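Local coordinates for protein lasso peptide isopeptidase AtxE2 (Asticcacaulis excentricus, PDB 5TXE) that hydrolyses the isopeptide bond of the lasso peptides astexin-2 and astexin-3, opening these threaded knots into linear peptides, at residues V270-T282 and A474-S486. The protein carries 1 engineered substitution. Residues are numbered along the deposited sequence; the frame is centred on the assembly and turned at random.
Sequences VSRTDPQNINAPT and ASYQRFTSPIAQS
The amide nitrogen of Asn279 spends both its hydrogens on the other segment: ND2 donates to Gln477 O at 2.9 Å and to Gln485 OE1 at 3.1 Å. Asn279 belongs to the long loop between antiparallel strands 266-271 and 283-288, the two inner strands of a four-stranded propeller blade, which here reaches the alpha/beta-hydrolase domain typical of prolyl oligopeptidases. Both acceptors lie close to the Asn279 amide plane, although ND2 stands above the carbonyl plane of Gln485, the two amides being turned 62° apart. Glu489 takes the NE2 hydrogen bond of Gln485, consistent with OE1 being the acceptor. Asn279 ND2 also sits in plane at the edge of the Phe479 ring, 4.0 Å from CD2. Were Asn279 replaced by alanine, Gln477 O and Gln485 OE1 would probably both lose this donor, and a gap would open beside that ring edge. Backbone joins backbone where Ile278 N donates to Phe479 O (3.0 Å), and Asn277 CA brings a CA-H...O contact to the same oxygen. Asn277 OD1 accepts from Asn279 N, forming an Asx turn. With CG1 set between the backbone N and the carbonyl carbon (chi1 69°), Ile278 CD1 reaches the Pro482 ring, at the start of helix 482-490, and lies beside Gln485 OE1; Pro482 also packs on the bound peptide. Asp274 and Arg478 form a salt bridge, their flat groups only 12° from coplanar and OD2 meeting NH1 at the guanidinium edge, 2.6 Å away.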
ATOM      1  N   VAL A 270      20.328  11.407  10.835  1.00 36.20           N
ATOM      2  CA  VAL A 270      20.246  10.073  11.330  1.00 37.40           C
ATOM      3  C   VAL A 270      21.299   9.283  10.608  1.00 39.36           C
ATOM      4  O   VAL A 270      21.502   9.478   9.421  1.00 40.88           O
ATOM      5  CB  VAL A 270      18.817   9.646  11.006  1.00 37.68           C
ATOM      6  CG1 VAL A 270      18.724   8.312  10.332  1.00 40.41           C
ATOM      7  CG2 VAL A 270      17.953   9.816  12.228  1.00 38.05           C
ATOM      8  N   SER A 271      22.022   8.411  11.289  1.00 42.73           N
ATOM      9  CA  SER A 271      22.947   7.543  10.538  1.00 48.95           C
ATOM     10  C   SER A 271      23.229   6.268  11.303  1.00 47.62           C
ATOM     11  O   SER A 271      22.912   6.169  12.466  1.00 40.57           O
ATOM     12  CB  SER A 271      24.268   8.283  10.269  1.00 54.06           C
ATOM     13  OG  SER A 271      24.953   8.523  11.493  1.00 52.09           O
ATOM     14  N   ARG A 272      23.899   5.327  10.655  1.00 59.66           N
ATOM     15  CA  ARG A 272      24.306   4.063  11.287  1.00 64.27           C
ATOM     16  C   ARG A 272      25.802   4.077  11.661  1.00 61.88           C
ATOM     17  O   ARG A 272      26.587   4.761  11.012  1.00 57.62           O
ATOM     18  CB  ARG A 272      24.064   2.933  10.314  1.00 65.45           C
ATOM     19  CG  ARG A 272      22.803   3.079   9.508  1.00 66.17           C
ATOM     20  CD  ARG A 272      22.743   2.041   8.401  1.00 75.70           C
ATOM     21  NE  ARG A 272      21.385   1.481   8.353  1.00 87.43           N
ATOM     22  CZ  ARG A 272      20.319   2.061   7.781  1.00 82.43           C
ATOM     23  NH1 ARG A 272      20.418   3.233   7.155  1.00 72.96           N
ATOM     24  NH2 ARG A 272      19.133   1.460   7.847  1.00 77.21           N
ATOM     25  N   THR A 273      26.200   3.323  12.691  1.00 70.97           N
ATOM     26  CA  THR A 273      27.642   3.125  12.993  1.00 74.06           C
ATOM     27  C   THR A 273      28.350   2.413  11.850  1.00 72.74           C
ATOM     28  O   THR A 273      29.540   2.585  11.668  1.00 74.49           O
ATOM     29  CB  THR A 273      27.885   2.306  14.272  1.00 73.47           C
ATOM     30  OG1 THR A 273      27.008   2.764  15.299  1.00 76.88           O
ATOM     31  CG2 THR A 273      29.344   2.461  14.760  1.00 79.94           C
ATOM     32  N   ASP A 274      27.602   1.622  11.085  1.00 77.32           N
ATOM     33  CA  ASP A 274      28.114   0.920   9.924  1.00 73.71           C
ATOM     34  C   ASP A 274      27.260   1.303   8.709  1.00 76.07           C
ATOM     35  O   ASP A 274      26.286   0.629   8.412  1.00 78.53           O
ATOM     36  CB  ASP A 274      28.042  -0.579  10.216  1.00 69.16           C
ATOM     37  CG  ASP A 274      28.617  -1.425   9.107  1.00 70.37           C
ATOM     38  OD1 ASP A 274      28.988  -0.901   8.020  1.00 70.66           O
ATOM     39  OD2 ASP A 274      28.686  -2.646   9.342  1.00 74.04           O
ATOM     40  N   PRO A 275      27.619   2.378   7.981  1.00 87.02           N
ATOM     41  CA  PRO A 275      26.627   2.880   7.012  1.00 91.39           C
ATOM     42  C   PRO A 275      26.227   1.892   5.929  1.00 94.03           C
ATOM     43  O   PRO A 275      25.108   2.010   5.424  1.00 88.26           O
ATOM     44  CB  PRO A 275      27.297   4.116   6.383  1.00 94.68           C
ATOM     45  CG  PRO A 275      28.500   4.408   7.226  1.00 93.70           C
ATOM     46  CD  PRO A 275      28.896   3.107   7.886  1.00 94.96           C
ATOM     47  N   GLN A 276      27.099   0.917   5.620  1.00 99.59           N
ATOM     48  CA  GLN A 276      26.808  -0.110   4.603  1.00103.10           C
ATOM     49  C   GLN A 276      25.721  -1.071   5.040  1.00101.28           C
ATOM     50  O   GLN A 276      24.877  -1.408   4.225  1.00104.33           O
ATOM     51  CB  GLN A 276      28.025  -0.968   4.248  1.00105.01           C
ATOM     52  CG  GLN A 276      28.899  -0.353   3.192  1.00108.99           C
ATOM     53  CD  GLN A 276      29.627   0.845   3.739  1.00116.11           C
ATOM     54  OE1 GLN A 276      30.162   0.797   4.850  1.00111.09           O
ATOM     55  NE2 GLN A 276      29.615   1.945   2.992  1.00117.17           N
ATOM     56  N   ASN A 277      25.770  -1.522   6.301  1.00 87.80           N
ATOM     57  CA  ASN A 277      24.813  -2.496   6.840  1.00 73.97           C
ATOM     58  C   ASN A 277      23.417  -1.909   6.964  1.00 72.36           C
ATOM     59  O   ASN A 277      23.120  -1.175   7.885  1.00 79.65           O
ATOM     60  CB  ASN A 277      25.252  -3.032   8.200  1.00 70.98           C
ATOM     61  CG  ASN A 277      24.295  -4.062   8.756  1.00 69.06           C
ATOM     62  OD1 ASN A 277      23.283  -4.421   8.132  1.00 76.62           O
ATOM     63  ND2 ASN A 277      24.614  -4.568   9.915  1.00 58.72           N
ATOM     64  N   ILE A 278      22.536  -2.271   6.041  1.00 70.38           N
ATOM     65  CA  ILE A 278      21.178  -1.717   6.017  1.00 63.68           C
ATOM     66  C   ILE A 278      20.310  -2.144   7.221  1.00 54.40           C
ATOM     67  O   ILE A 278      19.260  -1.597   7.443  1.00 56.05           O
ATOM     68  CB  ILE A 278      20.425  -2.087   4.704  1.00 71.21           C
ATOM     69  CG1 ILE A 278      20.104  -3.600   4.675  1.00 74.16           C
ATOM     70  CG2 ILE A 278      21.222  -1.643   3.474  1.00 70.27           C
ATOM     71  CD1 ILE A 278      19.326  -4.069   3.463  1.00 72.94           C
ATOM     72  N   ASN A 279      20.712  -3.141   7.981  1.00 49.01           N
ATOM     73  CA  ASN A 279      19.879  -3.576   9.091  1.00 49.54           C
ATOM     74  C   ASN A 279      20.365  -3.085  10.416  1.00 49.46           C
ATOM     75  O   ASN A 279      19.724  -3.307  11.429  1.00 48.84           O
ATOM     76  CB  ASN A 279      19.770  -5.092   9.093  1.00 53.58           C
ATOM     77  CG  ASN A 279      19.096  -5.608   7.818  1.00 57.64           C
ATOM     78  OD1 ASN A 279      18.288  -4.887   7.201  1.00 51.90           O
ATOM     79  ND2 ASN A 279      19.461  -6.823   7.392  1.00 54.59           N
ATOM     80  N   ALA A 280      21.490  -2.389  10.408  1.00 57.01           N
ATOM     81  CA  ALA A 280      21.941  -1.694  11.594  1.00 56.33           C
ATOM     82  C   ALA A 280      20.970  -0.557  11.857  1.00 46.39           C
ATOM     83  O   ALA A 280      20.543   0.170  10.953  1.00 40.76           O
ATOM     84  CB  ALA A 280      23.355  -1.151  11.425  1.00 60.80           C
ATOM     85  N   PRO A 281      20.616  -0.401  13.112  1.00 45.27           N
ATOM     86  CA  PRO A 281      19.735   0.688  13.512  1.00 44.04           C
ATOM     87  C   PRO A 281      20.364   2.066  13.272  1.00 45.19           C
ATOM     88  O   PRO A 281      21.581   2.221  13.336  1.00 40.27           O
ATOM     89  CB  PRO A 281      19.508   0.422  15.004  1.00 42.01           C
ATOM     90  CG  PRO A 281      20.719  -0.320  15.435  1.00 45.38           C
ATOM     91  CD  PRO A 281      21.209  -1.115  14.256  1.00 46.89           C
ATOM     92  N   THR A 282      19.534   3.046  12.942  1.00 41.81           N
ATOM     93  CA  THR A 282      20.002   4.399  12.778  1.00 38.10           C
ATOM     94  C   THR A 282      19.848   5.053  14.103  1.00 37.35           C
ATOM     95  O   THR A 282      19.028   4.609  14.935  1.00 32.02           O
ATOM     96  CB  THR A 282      19.166   5.190  11.751  1.00 39.22           C
ATOM     97  OG1 THR A 282      17.859   5.467  12.284  1.00 41.97           O
ATOM     98  CG2 THR A 282      19.055   4.419  10.477  1.00 42.87           C
ATOM     99  N   ALA A 474      16.868 -12.878   8.155  1.00 44.88           N
ATOM    100  CA  ALA A 474      17.866 -12.155   7.371  1.00 44.49           C
ATOM    101  C   ALA A 474      17.895 -10.679   7.708  1.00 47.58           C
ATOM    102  O   ALA A 474      18.926 -10.042   7.586  1.00 44.88           O
ATOM    103  CB  ALA A 474      17.607 -12.315   5.882  1.00 43.03           C
ATOM    104  N   SER A 475      16.751 -10.107   8.075  1.00 49.17           N
ATOM    105  CA  SER A 475      16.721  -8.689   8.424  1.00 46.66           C
ATOM    106  C   SER A 475      17.497  -8.398   9.732  1.00 51.59           C
ATOM    107  O   SER A 475      17.791  -7.243  10.011  1.00 51.21           O
ATOM    108  CB  SER A 475      15.287  -8.208   8.561  1.00 46.51           C
ATOM    109  OG  SER A 475      14.694  -8.786   9.725  1.00 45.02           O
ATOM    110  N   TYR A 476      17.803  -9.439  10.509  1.00 54.93           N
ATOM    111  CA  TYR A 476      18.649  -9.338  11.708  1.00 64.22           C
ATOM    112  C   TYR A 476      20.165  -9.565  11.462  1.00 69.21           C
ATOM    113  O   TYR A 476      20.945  -9.585  12.421  1.00 72.12           O
ATOM    114  CB  TYR A 476      18.162 -10.336  12.785  1.00 64.41           C
ATOM    115  CG  TYR A 476      16.845  -9.923  13.391  1.00 71.32           C
ATOM    116  CD1 TYR A 476      16.801  -8.892  14.314  1.00 71.61           C
ATOM    117  CD2 TYR A 476      15.649 -10.523  13.013  1.00 64.75           C
ATOM    118  CE1 TYR A 476      15.615  -8.478  14.857  1.00 72.37           C
ATOM    119  CE2 TYR A 476      14.453 -10.125  13.563  1.00 67.53           C
ATOM    120  CZ  TYR A 476      14.444  -9.094  14.480  1.00 71.54           C
ATOM    121  OH  TYR A 476      13.279  -8.651  15.043  1.00 64.25           O
ATOM    122  N   GLN A 477      20.580  -9.723  10.202  1.00 65.11           N
ATOM    123  CA  GLN A 477      21.967 -10.039   9.863  1.00 58.40           C
ATOM    124  C   GLN A 477      22.531  -8.920   8.991  1.00 61.18           C
ATOM    125  O   GLN A 477      21.787  -8.055   8.508  1.00 63.02           O
ATOM    126  CB  GLN A 477      22.028 -11.395   9.129  1.00 61.42           C
ATOM    127  CG  GLN A 477      21.569 -12.590   9.978  1.00 66.96           C
ATOM    128  CD  GLN A 477      21.061 -13.825   9.189  1.00 69.98           C
ATOM    129  OE1 GLN A 477      20.934 -13.820   7.957  1.00 61.97           O
ATOM    130  NE2 GLN A 477      20.762 -14.892   9.924  1.00 71.29           N
ATOM    131  N   ARG A 478      23.844  -8.949   8.764  1.00 64.14           N
ATOM    132  CA  ARG A 478      24.529  -7.922   7.966  1.00 68.08           C
ATOM    133  C   ARG A 478      24.259  -8.107   6.480  1.00 64.00           C
ATOM    134  O   ARG A 478      24.486  -9.194   5.957  1.00 63.08           O
ATOM    135  CB  ARG A 478      26.056  -7.982   8.185  1.00 84.40           C
ATOM    136  CG  ARG A 478      26.799  -6.701   7.749  1.00 94.84           C
ATOM    137  CD  ARG A 478      28.282  -6.904   7.400  1.00 96.49           C
ATOM    138  NE  ARG A 478      28.657  -6.149   6.196  1.00 95.80           N
ATOM    139  CZ  ARG A 478      28.740  -4.819   6.111  1.00 99.77           C
ATOM    140  NH1 ARG A 478      28.486  -4.047   7.159  1.00 99.81           N
ATOM    141  NH2 ARG A 478      29.085  -4.261   4.958  1.00 99.56           N
ATOM    142  N   PHE A 479      23.784  -7.055   5.817  1.00 55.56           N
ATOM    143  CA  PHE A 479      23.608  -7.050   4.361  1.00 58.97           C
ATOM    144  C   PHE A 479      23.864  -5.667   3.815  1.00 63.54           C
ATOM    145  O   PHE A 479      23.479  -4.691   4.449  1.00 63.21           O
ATOM    146  CB  PHE A 479      22.180  -7.505   3.966  1.00 55.95           C
ATOM    147  CG  PHE A 479      21.980  -8.986   4.089  1.00 49.00           C
ATOM    148  CD1 PHE A 479      22.539  -9.843   3.131  1.00 48.98           C
ATOM    149  CD2 PHE A 479      21.329  -9.533   5.178  1.00 44.36           C
ATOM    150  CE1 PHE A 479      22.417 -11.209   3.256  1.00 45.08           C
ATOM    151  CE2 PHE A 479      21.181 -10.909   5.299  1.00 44.39           C
ATOM    152  CZ  PHE A 479      21.747 -11.748   4.349  1.00 43.55           C
ATOM    153  N   THR A 480      24.504  -5.581   2.647  1.00 71.23           N
ATOM    154  CA  THR A 480      24.850  -4.284   2.055  1.00 72.13           C
ATOM    155  C   THR A 480      23.816  -3.842   1.035  1.00 76.76           C
ATOM    156  O   THR A 480      23.884  -2.708   0.546  1.00 68.00           O
ATOM    157  CB  THR A 480      26.245  -4.308   1.384  1.00 79.10           C
ATOM    158  OG1 THR A 480      26.217  -5.122   0.206  1.00 76.91           O
ATOM    159  CG2 THR A 480      27.304  -4.862   2.349  1.00 78.39           C
ATOM    160  N   SER A 481      22.861  -4.728   0.722  1.00 68.33           N
ATOM    161  CA  SER A 481      21.839  -4.437  -0.284  1.00 66.94           C
ATOM    162  C   SER A 481      20.524  -5.127   0.038  1.00 67.49           C
ATOM    163  O   SER A 481      20.526  -6.265   0.481  1.00 56.64           O
ATOM    164  CB  SER A 481      22.330  -4.938  -1.633  1.00 72.81           C
ATOM    165  OG  SER A 481      21.303  -4.906  -2.596  1.00 76.78           O
ATOM    166  N   PRO A 482      19.377  -4.451  -0.190  1.00 74.00           N
ATOM    167  CA  PRO A 482      18.088  -5.150   0.044  1.00 73.06           C
ATOM    168  C   PRO A 482      17.874  -6.305  -0.962  1.00 62.50           C
ATOM    169  O   PRO A 482      17.157  -7.269  -0.656  1.00 48.18           O
ATOM    170  CB  PRO A 482      17.031  -4.038  -0.124  1.00 73.34           C
ATOM    171  CG  PRO A 482      17.700  -2.984  -0.957  1.00 76.37           C
ATOM    172  CD  PRO A 482      19.176  -3.061  -0.643  1.00 76.90           C
ATOM    173  N   ILE A 483      18.566  -6.228  -2.104  1.00 56.48           N
ATOM    174  CA  ILE A 483      18.543  -7.273  -3.125  1.00 58.74           C
ATOM    175  C   ILE A 483      19.313  -8.512  -2.606  1.00 54.30           C
ATOM    176  O   ILE A 483      18.803  -9.635  -2.712  1.00 61.92           O
ATOM    177  CB  ILE A 483      19.073  -6.775  -4.502  1.00 56.50           C
ATOM    178  CG1 ILE A 483      18.313  -5.497  -4.917  1.00 61.67           C
ATOM    179  CG2 ILE A 483      18.917  -7.864  -5.572  1.00 54.83           C
ATOM    180  CD1 ILE A 483      18.730  -4.913  -6.252  1.00 61.56           C
ATOM    181  N   ALA A 484      20.486  -8.320  -2.016  1.00 45.75           N
ATOM    182  CA  ALA A 484      21.200  -9.446  -1.399  1.00 49.45           C
ATOM    183  C   ALA A 484      20.456 -10.075  -0.205  1.00 47.25           C
ATOM    184  O   ALA A 484      20.576 -11.270   0.066  1.00 41.67           O
ATOM    185  CB  ALA A 484      22.598  -9.028  -0.959  1.00 49.71           C
ATOM    186  N   GLN A 485      19.704  -9.260   0.521  1.00 44.89           N
ATOM    187  CA  GLN A 485      18.978  -9.766   1.668  1.00 43.74           C
ATOM    188  C   GLN A 485      17.888 -10.689   1.164  1.00 40.21           C
ATOM    189  O   GLN A 485      17.660 -11.775   1.733  1.00 36.20           O
ATOM    190  CB  GLN A 485      18.319  -8.622   2.463  1.00 43.82           C
ATOM    191  CG  GLN A 485      17.683  -9.062   3.779  1.00 45.32           C
ATOM    192  CD  GLN A 485      17.054  -7.892   4.538  1.00 51.27           C
ATOM    193  OE1 GLN A 485      17.717  -6.905   4.875  1.00 48.91           O
ATOM    194  NE2 GLN A 485      15.775  -8.010   4.821  1.00 50.33           N
ATOM    195  N   SER A 486      17.188 -10.208   0.126  1.00 40.53           N
ATOM    196  CA  SER A 486      16.129 -10.960  -0.539  1.00 45.66           C
ATOM    197  C   SER A 486      16.648 -12.323  -0.978  1.00 39.97           C
ATOM    198  O   SER A 486      15.971 -13.316  -0.790  1.00 35.72           O
ATOM    199  CB  SER A 486      15.524 -10.213  -1.751  1.00 45.25           C
ATOM    200  OG  SER A 486      14.543 -11.047  -2.375  1.00 46.31           O
TER